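Local atomic coordinates of AAA ATPase, central region (Enterococcus faecium, PDB entry 2R9G), a protein that probably couples ATP hydrolysis to genome maintenance, as in AAA+ relatives of the MgsA family, its C-terminal region forming a four-chain assembly. Residues Gly146-His151 with Val158-Leu163; Leu63-Ala68 with Cys99-Ser104; Arg51-Ile56 with Asp93-Leu98. All blocks are in the same frame, centred on the assembly; numbering follows the deposited sequence.

Contact 1: Gly146-His151 with Val158-Leu163; sequences GYQYPH and VNQQYL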
ATOM      1  N   GLY C 146     -10.444 -29.135  23.265  1.00 50.58           N
ATOM      2  CA  GLY C 146     -10.338 -27.700  23.524  1.00 44.60           C
ATOM      3  C   GLY C 146     -10.085 -26.965  22.218  1.00 41.08           C
ATOM      4  O   GLY C 146     -10.373 -27.487  21.132  1.00 38.50           O
ATOM      5  N   TYR C 147      -9.543 -25.755  22.319  1.00 39.08           N
ATOM      6  CA  TYR C 147      -9.254 -24.954  21.135  1.00 35.70           C
ATOM      7  C   TYR C 147      -8.119 -25.566  20.315  1.00 33.38           C
ATOM      8  O   TYR C 147      -7.046 -25.861  20.851  1.00 33.13           O
ATOM      9  CB  TYR C 147      -8.917 -23.500  21.508  1.00 36.06           C
ATOM     10  CG  TYR C 147      -8.451 -22.695  20.316  1.00 37.71           C
ATOM     11  CD1 TYR C 147      -9.312 -22.456  19.243  1.00 36.98           C
ATOM     12  CD2 TYR C 147      -7.147 -22.201  20.242  1.00 33.56           C
ATOM     13  CE1 TYR C 147      -8.890 -21.750  18.129  1.00 36.14           C
ATOM     14  CE2 TYR C 147      -6.716 -21.480  19.125  1.00 35.72           C
ATOM     15  CZ  TYR C 147      -7.600 -21.259  18.076  1.00 35.50           C
ATOM     16  OH  TYR C 147      -7.212 -20.551  16.963  1.00 36.68           O
ATOM     17  N   GLN C 148      -8.369 -25.763  19.023  1.00 32.56           N
ATOM     18  CA  GLN C 148      -7.328 -26.202  18.091  1.00 34.55           C
ATOM     19  C   GLN C 148      -6.763 -25.022  17.286  1.00 34.07           C
ATOM     20  O   GLN C 148      -7.490 -24.341  16.567  1.00 31.75           O
ATOM     21  CB  GLN C 148      -7.861 -27.272  17.143  1.00 34.27           C
ATOM     22  CG  GLN C 148      -8.199 -28.594  17.811  1.00 41.08           C
ATOM     23  CD  GLN C 148      -8.929 -29.533  16.872  1.00 47.39           C
ATOM     24  OE1 GLN C 148      -8.325 -30.430  16.291  1.00 52.20           O
ATOM     25  NE2 GLN C 148     -10.235 -29.309  16.696  1.00 49.37           N
ATOM     26  N   TYR C 149      -5.460 -24.814  17.427  1.00 32.12           N
ATOM     27  CA  TYR C 149      -4.696 -23.767  16.758  1.00 31.66           C
ATOM     28  C   TYR C 149      -4.355 -24.228  15.338  1.00 29.94           C
ATOM     29  O   TYR C 149      -3.601 -25.184  15.170  1.00 30.60           O
ATOM     30  CB  TYR C 149      -3.417 -23.562  17.571  1.00 31.39           C
ATOM     31  CG  TYR C 149      -2.567 -22.350  17.266  1.00 31.68           C
ATOM     32  CD1 TYR C 149      -3.061 -21.056  17.425  1.00 33.00           C
ATOM     33  CD2 TYR C 149      -1.230 -22.503  16.900  1.00 31.06           C
ATOM     34  CE1 TYR C 149      -2.253 -19.945  17.180  1.00 39.22           C
ATOM     35  CE2 TYR C 149      -0.415 -21.404  16.651  1.00 34.51           C
ATOM     36  CZ  TYR C 149      -0.931 -20.131  16.793  1.00 36.78           C
ATOM     37  OH  TYR C 149      -0.122 -19.054  16.547  1.00 32.86           O
ATOM     38  N   PRO C 150      -4.933 -23.566  14.312  1.00 30.78           N
ATOM     39  CA  PRO C 150      -4.802 -23.960  12.889  1.00 30.80           C
ATOM     40  C   PRO C 150      -3.377 -24.049  12.361  1.00 33.36           C
ATOM     41  O   PRO C 150      -3.085 -24.928  11.540  1.00 36.26           O
ATOM     42  CB  PRO C 150      -5.573 -22.868  12.144  1.00 28.92           C
ATOM     43  CG  PRO C 150      -6.540 -22.348  13.146  1.00 31.38           C
ATOM     44  CD  PRO C 150      -5.822 -22.401  14.466  1.00 25.77           C
ATOM     45  N   HIS C 151      -2.501 -23.171  12.850  1.00 34.95           N
ATOM     46  CA  HIS C 151      -1.104 -23.111  12.413  1.00 31.97           C
ATOM     47  C   HIS C 151      -0.319 -24.421  12.610  1.00 36.05           C
ATOM     48  O   HIS C 151       0.717 -24.619  11.976  1.00 35.31           O
ATOM     49  CB  HIS C 151      -0.374 -21.954  13.100  1.00 31.52           C
ATOM     50  CG  HIS C 151      -0.921 -20.596  12.769  1.00 32.01           C
ATOM     51  ND1 HIS C 151      -0.841 -20.045  11.507  1.00 28.13           N
ATOM     52  CD2 HIS C 151      -1.525 -19.665  13.546  1.00 24.32           C
ATOM     53  CE1 HIS C 151      -1.393 -18.844  11.516  1.00 30.38           C
ATOM     54  NE2 HIS C 151      -1.816 -18.589  12.742  1.00 35.80           N
ATOM     55  N   VAL C 158      -7.823 -26.147  10.372  1.00 39.65           N
ATOM     56  CA  VAL C 158      -8.411 -27.249  11.120  1.00 37.97           C
ATOM     57  C   VAL C 158      -9.942 -27.211  11.002  1.00 37.42           C
ATOM     58  O   VAL C 158     -10.544 -26.132  11.015  1.00 32.77           O
ATOM     59  CB  VAL C 158      -7.911 -27.279  12.609  1.00 37.25           C
ATOM     60  CG1 VAL C 158      -8.155 -25.943  13.334  1.00 31.36           C
ATOM     61  CG2 VAL C 158      -8.523 -28.451  13.387  1.00 39.94           C
ATOM     62  N   ASN C 159     -10.559 -28.385  10.834  1.00 37.75           N
ATOM     63  CA  ASN C 159     -12.015 -28.520  10.929  1.00 37.83           C
ATOM     64  C   ASN C 159     -12.439 -28.255  12.369  1.00 36.09           C
ATOM     65  O   ASN C 159     -12.219 -29.080  13.254  1.00 38.79           O
ATOM     66  CB  ASN C 159     -12.459 -29.917  10.480  1.00 40.35           C
ATOM     67  CG  ASN C 159     -13.968 -30.037  10.280  1.00 45.06           C
ATOM     68  OD1 ASN C 159     -14.764 -29.309  10.877  1.00 51.25           O
ATOM     69  ND2 ASN C 159     -14.366 -30.976   9.435  1.00 50.86           N
ATOM     70  N   GLN C 160     -13.041 -27.088  12.583  1.00 36.28           N
ATOM     71  CA  GLN C 160     -13.420 -26.621  13.912  1.00 35.37           C
ATOM     72  C   GLN C 160     -14.659 -25.735  13.796  1.00 36.27           C
ATOM     73  O   GLN C 160     -14.829 -25.024  12.801  1.00 37.37           O
ATOM     74  CB  GLN C 160     -12.256 -25.841  14.542  1.00 33.85           C
ATOM     75  CG  GLN C 160     -12.445 -25.444  16.005  1.00 32.46           C
ATOM     76  CD  GLN C 160     -11.167 -24.983  16.672  1.00 36.42           C
ATOM     77  OE1 GLN C 160     -11.067 -24.960  17.903  1.00 39.04           O
ATOM     78  NE2 GLN C 160     -10.176 -24.619  15.866  1.00 35.44           N
ATOM     79  N   GLN C 161     -15.526 -25.796  14.804  1.00 36.20           N
ATOM     80  CA  GLN C 161     -16.716 -24.950  14.866  1.00 37.46           C
ATOM     81  C   GLN C 161     -16.355 -23.574  15.416  1.00 34.20           C
ATOM     82  O   GLN C 161     -15.804 -23.461  16.511  1.00 31.41           O
ATOM     83  CB  GLN C 161     -17.797 -25.599  15.738  1.00 39.95           C
ATOM     84  CG  GLN C 161     -19.169 -24.922  15.660  1.00 47.56           C
ATOM     85  CD  GLN C 161     -19.939 -24.979  16.977  1.00 59.63           C
ATOM     86  OE1 GLN C 161     -19.395 -25.351  18.018  1.00 66.48           O
ATOM     87  NE2 GLN C 161     -21.212 -24.599  16.936  1.00 63.07           N
ATOM     88  N   TYR C 162     -16.667 -22.534  14.647  1.00 33.07           N
ATOM     89  CA  TYR C 162     -16.451 -21.150  15.081  1.00 31.22           C
ATOM     90  C   TYR C 162     -17.769 -20.381  15.238  1.00 31.89           C
ATOM     91  O   TYR C 162     -17.884 -19.496  16.087  1.00 31.54           O
ATOM     92  CB  TYR C 162     -15.511 -20.402  14.124  1.00 27.40           C
ATOM     93  CG  TYR C 162     -14.132 -20.999  13.987  1.00 30.05           C
ATOM     94  CD1 TYR C 162     -13.158 -20.778  14.957  1.00 29.29           C
ATOM     95  CD2 TYR C 162     -13.800 -21.783  12.881  1.00 25.75           C
ATOM     96  CE1 TYR C 162     -11.897 -21.327  14.838  1.00 25.91           C
ATOM     97  CE2 TYR C 162     -12.532 -22.337  12.747  1.00 24.21           C
ATOM     98  CZ  TYR C 162     -11.589 -22.107  13.731  1.00 26.25           C
ATOM     99  OH  TYR C 162     -10.334 -22.650  13.609  1.00 21.05           O
ATOM    100  N   LEU C 163     -18.752 -20.715  14.409  1.00 31.70           N
ATOM    101  CA  LEU C 163     -20.092 -20.152  14.540  1.00 36.24           C
ATOM    102  C   LEU C 163     -20.768 -20.666  15.813  1.00 38.77           C
ATOM    103  O   LEU C 163     -20.640 -21.853  16.140  1.00 41.07           O
ATOM    104  CB  LEU C 163     -20.943 -20.511  13.319  1.00 34.33           C
ATOM    105  CG  LEU C 163     -20.787 -19.687  12.040  1.00 31.08           C
ATOM    106  CD1 LEU C 163     -21.306 -20.500  10.856  1.00 25.80           C
ATOM    107  CD2 LEU C 163     -21.515 -18.344  12.155  1.00 18.61           C
TER
HETATM  108  O   HOH W   1     -12.401 -27.457  19.133  1.00 41.15           O
HETATM  109  O   HOH W   2      -8.725 -20.777  14.834  1.00 26.38           O
HETATM  110  O   HOH W   3     -10.655 -31.475  13.902  1.00 51.73           O

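Contact 2: Leu63-Ala68 with Cys99-Ser104; sequences LGNPAA and CLSPKS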
ATOM      1  N   LEU C  63     -13.608  -6.388  -2.739  1.00 26.69           N
ATOM      2  CA  LEU C  63     -12.814  -7.571  -3.110  1.00 27.65           C
ATOM      3  C   LEU C  63     -12.600  -7.723  -4.613  1.00 28.97           C
ATOM      4  O   LEU C  63     -11.803  -8.560  -5.051  1.00 27.87           O
ATOM      5  CB  LEU C  63     -13.454  -8.842  -2.546  1.00 27.69           C
ATOM      6  CG  LEU C  63     -13.618  -8.942  -1.030  1.00 25.66           C
ATOM      7  CD1 LEU C  63     -14.387 -10.187  -0.702  1.00 25.42           C
ATOM      8  CD2 LEU C  63     -12.284  -8.933  -0.279  1.00 32.59           C
ATOM      9  N   GLY C  64     -13.312  -6.910  -5.392  1.00 30.70           N
ATOM     10  CA  GLY C  64     -13.093  -6.795  -6.827  1.00 27.70           C
ATOM     11  C   GLY C  64     -11.677  -6.353  -7.141  1.00 29.43           C
ATOM     12  O   GLY C  64     -11.082  -6.810  -8.119  1.00 32.49           O
ATOM     13  N   ASN C  65     -11.143  -5.473  -6.293  1.00 25.77           N
ATOM     14  CA  ASN C  65      -9.776  -4.970  -6.394  1.00 23.21           C
ATOM     15  C   ASN C  65      -9.321  -4.397  -5.033  1.00 25.28           C
ATOM     16  O   ASN C  65      -9.320  -3.173  -4.846  1.00 24.10           O
ATOM     17  CB  ASN C  65      -9.706  -3.908  -7.497  1.00 22.54           C
ATOM     18  CG  ASN C  65      -8.278  -3.565  -7.917  1.00 26.39           C
ATOM     19  OD1 ASN C  65      -7.312  -3.821  -7.198  1.00 22.61           O
ATOM     20  ND2 ASN C  65      -8.152  -2.933  -9.079  1.00 26.14           N
ATOM     21  N   PRO C  66      -8.936  -5.279  -4.078  1.00 23.88           N
ATOM     22  CA  PRO C  66      -8.509  -4.841  -2.742  1.00 24.68           C
ATOM     23  C   PRO C  66      -7.362  -3.828  -2.731  1.00 24.51           C
ATOM     24  O   PRO C  66      -7.372  -2.932  -1.893  1.00 25.61           O
ATOM     25  CB  PRO C  66      -8.061  -6.147  -2.066  1.00 26.02           C
ATOM     26  CG  PRO C  66      -8.787  -7.174  -2.744  1.00 27.93           C
ATOM     27  CD  PRO C  66      -8.899  -6.749  -4.181  1.00 25.62           C
ATOM     28  N   ALA C  67      -6.398  -3.973  -3.644  1.00 26.02           N
ATOM     29  CA  ALA C  67      -5.292  -3.017  -3.762  1.00 28.57           C
ATOM     30  C   ALA C  67      -5.780  -1.620  -4.127  1.00 28.28           C
ATOM     31  O   ALA C  67      -5.352  -0.644  -3.522  1.00 25.65           O
ATOM     32  CB  ALA C  67      -4.254  -3.497  -4.772  1.00 27.10           C
ATOM     33  N   ALA C  68      -6.684  -1.535  -5.105  1.00 25.82           N
ATOM     34  CA  ALA C  68      -7.259  -0.254  -5.518  1.00 23.18           C
ATOM     35  C   ALA C  68      -8.098   0.385  -4.424  1.00 19.27           C
ATOM     36  O   ALA C  68      -8.104   1.608  -4.287  1.00 25.36           O
ATOM     37  CB  ALA C  68      -8.081  -0.410  -6.768  1.00 24.83           C
ATOM     38  N   CYS C  99     -13.740   3.268 -11.037  1.00 25.41           N
ATOM     39  CA  CYS C  99     -14.740   3.103 -12.114  1.00 26.81           C
ATOM     40  C   CYS C  99     -14.478   1.894 -12.997  1.00 27.69           C
ATOM     41  O   CYS C  99     -15.414   1.234 -13.432  1.00 32.17           O
ATOM     42  CB  CYS C  99     -14.793   4.336 -13.036  1.00 20.33           C
ATOM     43  SG  CYS C  99     -15.480   5.819 -12.288  1.00 23.72           S
ATOM     44  N   LEU C 100     -13.209   1.602 -13.270  1.00 25.12           N
ATOM     45  CA  LEU C 100     -12.890   0.604 -14.287  1.00 25.29           C
ATOM     46  C   LEU C 100     -12.446  -0.756 -13.738  1.00 26.06           C
ATOM     47  O   LEU C 100     -12.309  -1.723 -14.495  1.00 29.43           O
ATOM     48  CB  LEU C 100     -11.901   1.188 -15.308  1.00 22.85           C
ATOM     49  CG  LEU C 100     -12.473   2.320 -16.178  1.00 32.41           C
ATOM     50  CD1 LEU C 100     -11.401   2.990 -17.057  1.00 30.35           C
ATOM     51  CD2 LEU C 100     -13.655   1.840 -17.032  1.00 29.86           C
ATOM     52  N   SER C 101     -12.257  -0.827 -12.421  1.00 22.77           N
ATOM     53  CA  SER C 101     -11.916  -2.064 -11.719  1.00 25.64           C
ATOM     54  C   SER C 101     -13.143  -2.948 -11.540  1.00 29.61           C
ATOM     55  O   SER C 101     -14.263  -2.455 -11.645  1.00 33.05           O
ATOM     56  CB  SER C 101     -11.309  -1.739 -10.351  1.00 26.37           C
ATOM     57  OG  SER C 101     -10.000  -1.225 -10.514  1.00 36.72           O
ATOM     58  N   PRO C 102     -12.943  -4.267 -11.313  1.00 27.70           N
ATOM     59  CA  PRO C 102     -14.067  -5.142 -10.974  1.00 27.32           C
ATOM     60  C   PRO C 102     -14.817  -4.697  -9.725  1.00 26.23           C
ATOM     61  O   PRO C 102     -14.200  -4.276  -8.739  1.00 32.20           O
ATOM     62  CB  PRO C 102     -13.392  -6.493 -10.732  1.00 24.19           C
ATOM     63  CG  PRO C 102     -12.179  -6.444 -11.598  1.00 30.10           C
ATOM     64  CD  PRO C 102     -11.689  -5.035 -11.440  1.00 30.14           C
ATOM     65  N   LYS C 103     -16.140  -4.786  -9.780  1.00 28.01           N
ATOM     66  CA  LYS C 103     -16.993  -4.346  -8.689  1.00 23.18           C
ATOM     67  C   LYS C 103     -17.430  -5.533  -7.846  1.00 29.77           C
ATOM     68  O   LYS C 103     -17.810  -6.580  -8.378  1.00 30.77           O
ATOM     69  CB  LYS C 103     -18.236  -3.626  -9.216  1.00 27.90           C
ATOM     70  CG  LYS C 103     -17.981  -2.504 -10.215  1.00 29.52           C
ATOM     71  CD  LYS C 103     -17.315  -1.312  -9.557  1.00 21.56           C
ATOM     72  CE  LYS C 103     -17.094  -0.196 -10.551  1.00 21.65           C
ATOM     73  NZ  LYS C 103     -16.207  -0.592 -11.669  1.00 23.09           N
ATOM     74  N   SER C 104     -17.379  -5.357  -6.529  1.00 26.15           N
ATOM     75  CA  SER C 104     -17.896  -6.341  -5.604  1.00 25.06           C
ATOM     76  C   SER C 104     -18.437  -5.677  -4.346  1.00 28.95           C
ATOM     77  O   SER C 104     -17.742  -4.877  -3.698  1.00 24.50           O
ATOM     78  CB  SER C 104     -16.818  -7.353  -5.230  1.00 21.55           C
ATOM     79  OG  SER C 104     -17.335  -8.279  -4.298  1.00 27.57           O
TER
HETATM   80  O   HOH W   4     -16.699  -7.053  -1.736  1.00 19.24           O

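Contact 3: Arg51-Ile56 with Asp93-Leu98; sequences RRLMVI and DVVVDL. With ACT (acetate ion), chain R.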
ATOM      1  N   ARG C  51     -13.965  11.290   2.224  1.00 26.76           N
ATOM      2  CA  ARG C  51     -14.754  10.331   2.988  1.00 28.29           C
ATOM      3  C   ARG C  51     -15.596   9.473   2.072  1.00 24.00           C
ATOM      4  O   ARG C  51     -15.567   8.242   2.177  1.00 24.10           O
ATOM      5  CB  ARG C  51     -15.644  11.033   4.010  1.00 29.31           C
ATOM      6  CG  ARG C  51     -14.979  11.258   5.351  1.00 39.33           C
ATOM      7  CD  ARG C  51     -15.995  11.622   6.428  1.00 46.30           C
ATOM      8  NE  ARG C  51     -16.727  12.846   6.104  1.00 49.86           N
ATOM      9  CZ  ARG C  51     -16.294  14.078   6.365  1.00 52.06           C
ATOM     10  NH1 ARG C  51     -15.121  14.273   6.961  1.00 51.16           N
ATOM     11  NH2 ARG C  51     -17.038  15.123   6.029  1.00 49.38           N
ATOM     12  N   ARG C  52     -16.319  10.122   1.158  1.00 21.56           N
ATOM     13  CA  ARG C  52     -17.133   9.409   0.191  0.50 23.05           C
ATOM     14  C   ARG C  52     -16.331   8.495  -0.724  1.00 25.19           C
ATOM     15  O   ARG C  52     -16.757   7.379  -1.014  1.00 28.07           O
ATOM     16  CB  ARG C  52     -17.991  10.380  -0.611  0.50 25.12           C
ATOM     17  CG  ARG C  52     -19.448  10.358  -0.196  0.50 23.77           C
ATOM     18  CD  ARG C  52     -19.766  11.261   0.998  0.50 24.56           C
ATOM     19  NE  ARG C  52     -19.252  10.783   2.280  0.50 20.98           N
ATOM     20  CZ  ARG C  52     -19.749   9.770   2.990  0.50 20.13           C
ATOM     21  NH1 ARG C  52     -20.793   9.072   2.563  0.50 23.78           N
ATOM     22  NH2 ARG C  52     -19.191   9.456   4.150  0.50 28.39           N
ATOM     23  N   LEU C  53     -15.154   8.955  -1.154  1.00 24.99           N
ATOM     24  CA  LEU C  53     -14.282   8.128  -1.998  1.00 28.05           C
ATOM     25  C   LEU C  53     -13.821   6.833  -1.321  1.00 27.50           C
ATOM     26  O   LEU C  53     -13.801   5.790  -1.962  1.00 23.90           O
ATOM     27  CB  LEU C  53     -13.082   8.925  -2.518  1.00 30.31           C
ATOM     28  CG  LEU C  53     -12.608   8.573  -3.932  1.00 36.26           C
ATOM     29  CD1 LEU C  53     -13.758   8.112  -4.815  1.00 26.76           C
ATOM     30  CD2 LEU C  53     -11.963   9.776  -4.549  1.00 35.28           C
ATOM     31  N   MET C  54     -13.468   6.900  -0.032  1.00 24.18           N
ATOM     32  CA  MET C  54     -13.107   5.696   0.731  1.00 23.54           C
ATOM     33  C   MET C  54     -14.284   4.726   0.901  1.00 24.36           C
ATOM     34  O   MET C  54     -14.091   3.518   0.815  1.00 22.01           O
ATOM     35  CB  MET C  54     -12.486   6.041   2.100  1.00 22.47           C
ATOM     36  CG  MET C  54     -11.080   6.650   2.019  1.00 25.55           C
ATOM     37  SD  MET C  54     -10.311   7.081   3.590  1.00 10.33           S
ATOM     38  CE  MET C  54     -11.329   8.427   4.169  1.00 15.40           C
ATOM     39  N   VAL C  55     -15.488   5.262   1.124  1.00 23.99           N
ATOM     40  CA  VAL C  55     -16.712   4.451   1.195  1.00 25.17           C
ATOM     41  C   VAL C  55     -16.951   3.711  -0.119  1.00 27.89           C
ATOM     42  O   VAL C  55     -17.176   2.500  -0.108  1.00 29.10           O
ATOM     43  CB  VAL C  55     -17.978   5.286   1.563  1.00 26.30           C
ATOM     44  CG1 VAL C  55     -19.268   4.460   1.378  1.00 21.04           C
ATOM     45  CG2 VAL C  55     -17.893   5.773   2.986  1.00 24.13           C
ATOM     46  N   ILE C  56     -16.869   4.436  -1.235  1.00 26.49           N
ATOM     47  CA  ILE C  56     -17.132   3.866  -2.566  1.00 27.77           C
ATOM     48  C   ILE C  56     -16.179   2.706  -2.879  1.00 27.59           C
ATOM     49  O   ILE C  56     -16.629   1.615  -3.220  1.00 32.04           O
ATOM     50  CB  ILE C  56     -17.074   4.940  -3.691  1.00 22.41           C
ATOM     51  CG1 ILE C  56     -18.184   5.981  -3.512  1.00 21.45           C
ATOM     52  CG2 ILE C  56     -17.225   4.291  -5.050  1.00 20.95           C
ATOM     53  CD1 ILE C  56     -17.873   7.319  -4.172  1.00 22.89           C
ATOM     54  N   ASP C  93      -7.216  10.250 -10.222  1.00 18.76           N
ATOM     55  CA  ASP C  93      -6.545   8.986 -10.463  1.00 21.63           C
ATOM     56  C   ASP C  93      -7.319   7.813  -9.882  1.00 25.34           C
ATOM     57  O   ASP C  93      -7.492   6.792 -10.548  1.00 23.31           O
ATOM     58  CB  ASP C  93      -5.140   8.994  -9.852  1.00 21.24           C
ATOM     59  CG  ASP C  93      -4.146   9.828 -10.643  1.00 27.07           C
ATOM     60  OD1 ASP C  93      -3.019   9.962 -10.141  1.00 28.38           O
ATOM     61  OD2 ASP C  93      -4.469  10.346 -11.736  1.00 29.06           O
ATOM     62  N   VAL C  94      -7.775   7.958  -8.639  1.00 27.13           N
ATOM     63  CA  VAL C  94      -8.456   6.860  -7.975  1.00 25.65           C
ATOM     64  C   VAL C  94      -9.870   6.664  -8.484  1.00 25.02           C
ATOM     65  O   VAL C  94     -10.338   5.542  -8.559  1.00 25.75           O
ATOM     66  CB  VAL C  94      -8.362   6.891  -6.404  1.00 29.46           C
ATOM     67  CG1 VAL C  94      -6.929   6.732  -5.962  1.00 27.05           C
ATOM     68  CG2 VAL C  94      -8.930   8.144  -5.818  1.00 34.44           C
ATOM     69  N   VAL C  95     -10.522   7.749  -8.884  1.00 26.72           N
ATOM     70  CA  VAL C  95     -11.875   7.683  -9.433  1.00 26.47           C
ATOM     71  C   VAL C  95     -11.894   6.856 -10.725  1.00 27.57           C
ATOM     72  O   VAL C  95     -12.701   5.939 -10.865  1.00 30.23           O
ATOM     73  CB  VAL C  95     -12.491   9.106  -9.618  1.00 26.25           C
ATOM     74  CG1 VAL C  95     -13.669   9.099 -10.580  1.00 33.52           C
ATOM     75  CG2 VAL C  95     -12.938   9.669  -8.279  1.00 30.63           C
ATOM     76  N   VAL C  96     -10.969   7.143 -11.637  1.00 27.22           N
ATOM     77  CA  VAL C  96     -10.865   6.395 -12.890  1.00 29.45           C
ATOM     78  C   VAL C  96     -10.581   4.913 -12.631  1.00 29.30           C
ATOM     79  O   VAL C  96     -11.276   4.045 -13.164  1.00 29.74           O
ATOM     80  CB  VAL C  96      -9.818   7.014 -13.841  1.00 27.55           C
ATOM     81  CG1 VAL C  96      -9.729   6.210 -15.101  1.00 14.80           C
ATOM     82  CG2 VAL C  96     -10.210   8.445 -14.188  1.00 28.04           C
ATOM     83  N   ASP C  97      -9.585   4.652 -11.782  1.00 27.38           N
ATOM     84  CA  ASP C  97      -9.217   3.307 -11.342  1.00 27.21           C
ATOM     85  C   ASP C  97     -10.408   2.562 -10.730  1.00 27.38           C
ATOM     86  O   ASP C  97     -10.647   1.410 -11.080  1.00 22.33           O
ATOM     87  CB  ASP C  97      -8.045   3.378 -10.341  1.00 26.41           C
ATOM     88  CG  ASP C  97      -7.498   1.997  -9.940  1.00 31.24           C
ATOM     89  OD1 ASP C  97      -7.806   0.973 -10.591  1.00 25.33           O
ATOM     90  OD2 ASP C  97      -6.734   1.941  -8.954  1.00 34.35           O
ATOM     91  N   LEU C  98     -11.145   3.219  -9.833  1.00 24.46           N
ATOM     92  CA  LEU C  98     -12.304   2.604  -9.182  1.00 23.47           C
ATOM     93  C   LEU C  98     -13.435   2.303 -10.166  1.00 21.39           C
ATOM     94  O   LEU C  98     -14.005   1.214 -10.133  1.00 22.05           O
ATOM     95  CB  LEU C  98     -12.824   3.479  -8.041  1.00 23.35           C
ATOM     96  CG  LEU C  98     -12.027   3.614  -6.741  1.00 25.67           C
ATOM     97  CD1 LEU C  98     -12.819   4.486  -5.750  1.00 18.32           C
ATOM     98  CD2 LEU C  98     -11.644   2.254  -6.136  1.00 24.74           C
TER
HETATM   99  C   ACT R   1     -19.800  13.769   4.148  1.00 48.67           C
HETATM  100  O   ACT R   1     -19.465  14.381   5.185  1.00 44.52           O
HETATM  101  OXT ACT R   1     -19.044  12.839   3.820  1.00 50.48           O
HETATM  102  CH3 ACT R   1     -21.019  14.117   3.344  1.00 50.97           C

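Contact 1: Gly146-His151 with Val158-Leu163
Val158, Gln148 and Gln160 bury the most surface where the segment Gly146-His151 meets Val158-Leu163. The carboxamide of Gln160 makes two hydrogen bonds to the main chain of Gln148. Its OE1 accepts from Gln148 N at 3.0 Å, an almost straight bond (170° at the hydrogen) whose donor is tilted from the carbonyl plane. Its NE2 donates to Gln148 O at 2.8 Å, lying in the plane of that carbonyl on a lone pair. The carboxamide thus grips both the N-H and the C=O of one residue. CG of Gln160 is anti to the backbone N (chi1 -173°), and the chain runs on extended. Its OE1 also lies 3.3 Å from Tyr147 CD1, and water 1 joins this oxygen to Gly146 O.

Val158 uses its two branches separately. CG2 meets the amide end of Gln148, 3.5 Å from OE1, with the two side chains crossing at about a right angle. CG1, held between the backbone N and the carbonyl carbon (chi1 55°), packs on Pro150 CG at 3.9 Å.

Both segments belong to the long, mostly irregular region between helix 106-119 and helix 180-195. Phe153 of the same region touches both Gln148 and Val158, while Tyr147 OH bonds to Arg26 of the second subunit and Pro150 packs on that same residue, tying the segment to a neighbouring copy.

Contact 2: Leu63-Ala68 with Cys99-Ser104
Asn65 and Ser101 face each other across the contact, each with its CB directed toward the other segment. Asn65 ND2 donates to Ser101 OG at 2.9 Å through a rather bent bond (142° at the hydrogen), with the hydroxyl tilted somewhat from the amide plane. Beside this bond, Asn65 CB and Ser101 CB lie 3.9 Å apart. The other end of the carboxamide turns back on its own segment: Asn65 OD1 accepts from Ala68 N at 3.2 Å, the donor standing well above the carbonyl plane. Asn65 is thus the N-cap of helix 66-82, and its amide is held at both ends. Ser101 OG in turn gives its proton to Asp97 O, so the serine links the end of one helix to the cap of another.

Farther along, the approach is made by the backbone of Gly64, which meets both backbone and side-chain atoms. Gly64 CA makes a CH...O contact with Pro102 O at 3.4 Å, while Pro102 CB lies 3.5 Å from Gly64 O. Ser104 sets its CB against Gly64 N; its OG accepts from water 4 and also hydrogen-bonds Ser106 and Glu182. Lys103, whose CB points away from 63-68, folds back so that NZ donates to Cys99 O and Ser101 O, both at 2.7 Å, gathering carbonyls at the end of helix 88-100.

The contact therefore joins the start of helix 66-82 to the exit from helix 88-100. Helix 180-195 covers Leu63 through Glu182 and Leu185, and Tyr181 of the third subunit bonds to Asn65 ND2 and packs on Ser101.

Contact 3: Arg51-Ile56 with Asp93-Leu98
A nearly parallel pair of helices in the all-helical core of the fragment, helix 46-61 and helix 88-100, meets here through Leu53, Ile56, Val94, Val95 and Leu98. Over these short segments the axes pass 11.3 Å apart at a crossing angle of 23°, a wide spacing that branched side chains bridge from both sides.

Leu53 has the largest share and takes part in three of the four side-chain contacts. Its CD2 methyl reaches both valines, lying 3.7 Å from Val94 CG2 and 3.9 Å from Val95 CG2. The second methyl, CD1, turns toward the next turn of the opposing helix and touches Leu98 CD1 at 3.9 Å. Chi1 (-145°) and chi2 (31°) of Leu53 both lie away from the staggered positions; the second sets the two methyls, which between them reach Val94, Val95 and Leu98. The leucine crosses Val95 at about a right angle. Val95 presents CG2, the branch anti to its carbonyl carbon, to both Leu53 methyls. One turn further on, Ile56 CG2 approaches Leu98 CD1 more loosely, at 4.5 Å.

Other helices complete the apolar core: Phe21 and Ile25 of helix 14-26 cover Leu53, Ile56 and Leu98, whereas Ala33, Leu34 and Leu37 of helix 30-43 pack on Val95. At the partly exposed start of 51-56, Arg51, well clear of helix 88-100, holds an acetate ion, probably from the crystallisation liquor, with NH2 donating to acetate O at 2.7 Å.

No hydrogen bond crosses between the two segments. All five touching residues are buried and their side chains are purely hydrocarbon, so cohesion rests on van der Waals contact and the exclusion of water; between these segments, complementarity of methyl groups, not directional bonds, probably governs the fit.

Contacts 2 and 3 are neighbours, their centres 10 Å apart, and share helix 88-100: contact 3 uses the body of that helix and contact 2 its end. Their segments alternate along the chain: 51-56 (contact 3), 63-68 (contact 2), 93-98 (contact 3), 99-104 (contact 2), and helices 46-61 and 66-82 follow one another. The two contacts touch where Ala68 meets Asp97, and both border the second and third subunits. Contact 1 comes later in the chain and stands apart, its centre 32 Å from that of contact 2 and 38 Å from that of contact 3. It lies in an outlying, mostly irregular region that also meets the second subunit, consistent with a part in assembly.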